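Side-chain contact in cytochrome P450 (Picrophilus torridus, PDB 2RFB), which binds heme and probably acts as a monooxygenase, inserting one atom of molecular oxygen into organic substrates: residues G198-V203 with I307-I312. Sequence-based numbering, arbitrary orientation.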
loop_
_atom_site.group_PDB
_atom_site.type_symbol
_atom_site.label_atom_id
_atom_site.label_comp_id
_atom_site.label_asym_id
_atom_site.label_seq_id
_atom_site.Cartn_x
_atom_site.Cartn_y
_atom_site.Cartn_z
ATOM N N GLY A 198 -11.875 -0.425 3.422
ATOM C CA GLY A 198 -13.062 -1.133 2.951
ATOM C C GLY A 198 -13.002 -2.597 3.343
ATOM O O GLY A 198 -14.027 -3.186 3.665
ATOM N N ASN A 199 -11.813 -3.206 3.356
ATOM C CA ASN A 199 -11.753 -4.587 3.758
ATOM C C ASN A 199 -11.991 -4.774 5.287
ATOM O O ASN A 199 -12.592 -5.796 5.689
ATOM C CB ASN A 199 -10.436 -5.218 3.324
ATOM C CG ASN A 199 -10.264 -5.263 1.787
ATOM O OD1 ASN A 199 -11.215 -5.061 1.020
ATOM N ND2 ASN A 199 -9.026 -5.448 1.353
ATOM N N MET A 200 -11.591 -3.816 6.134
ATOM C CA MET A 200 -11.951 -3.918 7.566
ATOM C C MET A 200 -13.463 -3.788 7.761
ATOM O O MET A 200 -14.047 -4.372 8.706
ATOM C CB MET A 200 -11.270 -2.867 8.428
ATOM C CG MET A 200 -9.722 -2.877 8.266
ATOM S SD MET A 200 -8.984 -1.909 9.584
ATOM C CE MET A 200 -9.338 -0.240 9.063
ATOM N N ILE A 201 -14.108 -3.051 6.855
ATOM C CA ILE A 201 -15.543 -2.833 7.034
ATOM C C ILE A 201 -16.189 -4.164 6.642
ATOM O O ILE A 201 -17.104 -4.636 7.301
ATOM C CB ILE A 201 -16.066 -1.596 6.216
ATOM C CG1 ILE A 201 -15.552 -0.301 6.845
ATOM C CG2 ILE A 201 -17.596 -1.585 6.096
ATOM C CD1 ILE A 201 -15.612 0.921 5.926
ATOM N N ARG A 202 -15.666 -4.798 5.608
ATOM C CA ARG A 202 -16.129 -6.119 5.249
ATOM C C ARG A 202 -15.947 -7.183 6.374
ATOM O O ARG A 202 -16.795 -8.050 6.597
ATOM C CB ARG A 202 -15.414 -6.533 3.976
ATOM C CG ARG A 202 -15.793 -7.857 3.486
ATOM C CD ARG A 202 -15.119 -8.128 2.183
ATOM N NE ARG A 202 -15.437 -9.494 1.745
ATOM C CZ ARG A 202 -14.821 -10.111 0.743
ATOM N NH1 ARG A 202 -13.870 -9.500 0.041
ATOM N NH2 ARG A 202 -15.168 -11.331 0.430
ATOM N N VAL A 203 -14.844 -7.152 7.099
ATOM C CA VAL A 203 -14.733 -8.137 8.182
ATOM C C VAL A 203 -15.878 -7.875 9.160
ATOM O O VAL A 203 -16.584 -8.819 9.568
ATOM C CB VAL A 203 -13.365 -8.085 8.918
ATOM C CG1 VAL A 203 -13.416 -8.950 10.210
ATOM C CG2 VAL A 203 -12.238 -8.472 7.984
ATOM N N ILE A 307 -6.767 4.129 13.303
ATOM C CA ILE A 307 -7.611 5.247 13.684
ATOM C C ILE A 307 -8.913 5.113 12.885
ATOM O O ILE A 307 -9.994 5.397 13.426
ATOM C CB ILE A 307 -6.876 6.604 13.430
ATOM C CG1 ILE A 307 -5.877 6.919 14.531
ATOM C CG2 ILE A 307 -7.831 7.769 13.175
ATOM C CD1 ILE A 307 -4.631 7.688 13.985
ATOM N N ALA A 308 -8.802 4.695 11.611
ATOM C CA ALA A 308 -9.989 4.511 10.760
ATOM C C ALA A 308 -10.954 3.522 11.386
ATOM O O ALA A 308 -12.127 3.805 11.533
ATOM C CB ALA A 308 -9.610 4.068 9.329
ATOM N N LEU A 309 -10.442 2.361 11.779
ATOM C CA LEU A 309 -11.237 1.404 12.553
ATOM C C LEU A 309 -11.873 2.046 13.780
ATOM O O LEU A 309 -13.100 2.012 13.949
ATOM C CB LEU A 309 -10.362 0.246 13.001
ATOM C CG LEU A 309 -11.071 -0.941 13.648
ATOM C CD1 LEU A 309 -11.984 -1.744 12.632
ATOM C CD2 LEU A 309 -9.957 -1.801 14.190
ATOM N N ASN A 310 -11.074 2.657 14.630
ATOM C CA ASN A 310 -11.680 3.257 15.769
ATOM C C ASN A 310 -12.822 4.243 15.411
ATOM O O ASN A 310 -13.946 4.173 15.958
ATOM C CB ASN A 310 -10.635 3.925 16.652
ATOM C CG ASN A 310 -11.162 4.220 18.014
ATOM O OD1 ASN A 310 -10.757 5.173 18.648
ATOM N ND2 ASN A 310 -12.095 3.414 18.468
ATOM N N ASP A 311 -12.539 5.155 14.499
ATOM C CA ASP A 311 -13.542 6.108 14.088
ATOM C C ASP A 311 -14.765 5.471 13.440
ATOM O O ASP A 311 -15.891 5.941 13.673
ATOM C CB ASP A 311 -12.943 7.123 13.120
ATOM C CG ASP A 311 -12.131 8.179 13.827
ATOM O OD1 ASP A 311 -12.126 8.216 15.092
ATOM O OD2 ASP A 311 -11.515 8.982 13.105
ATOM N N ILE A 312 -14.570 4.427 12.631
ATOM C CA ILE A 312 -15.713 3.827 11.969
ATOM C C ILE A 312 -16.499 3.120 13.031
ATOM O O ILE A 312 -17.692 3.220 13.097
ATOM C CB ILE A 312 -15.296 2.860 10.869
ATOM C CG1 ILE A 312 -14.866 3.610 9.626
ATOM C CG2 ILE A 312 -16.387 1.828 10.550
ATOM C CD1 ILE A 312 -14.046 2.689 8.699
#
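M200 lays its terminal methyl against the flank of helix 298-315, where CE settles beside the start of residue L309, 3.9 Å from L309 N and 4.1 Å from L309 CB. A308 CB, one residue back, touches M200 CE from a direction roughly at right angles to L309 CB, 4.3 Å away. The extended first part of M200 carries the thioether out from helix 175-206, and the turn about CG-SD (chi3 -75°) swings CE to the backbone of L309; the sulfur itself stays farther off. With CG anti to N (chi1 -172°), the L309 branch swings toward helix 175-206 and lies at a slant to the M200 side chain, although the touching side-chain atom is CB.

About one turn further along helix 298-315, a second patch forms between two isoleucines. I201 CD1 meets I312 CD1 at 3.6 Å, methyl to methyl, the two side chains crossing at nearly a right angle. No hydrogen bond links the segments, so apolar packing alone joins them; the axes of the two short segments come within 10.5 Å and cross at -48°. F221 and T225 of helix 218-228 border the M200-L309 side, while I94 covers I201 and I86 of helix 75-86, probably helix D, covers I312. Away from the annotated sites, this is packing within the D/E/I/L four-helix bundle of the cytochrome P450 fold.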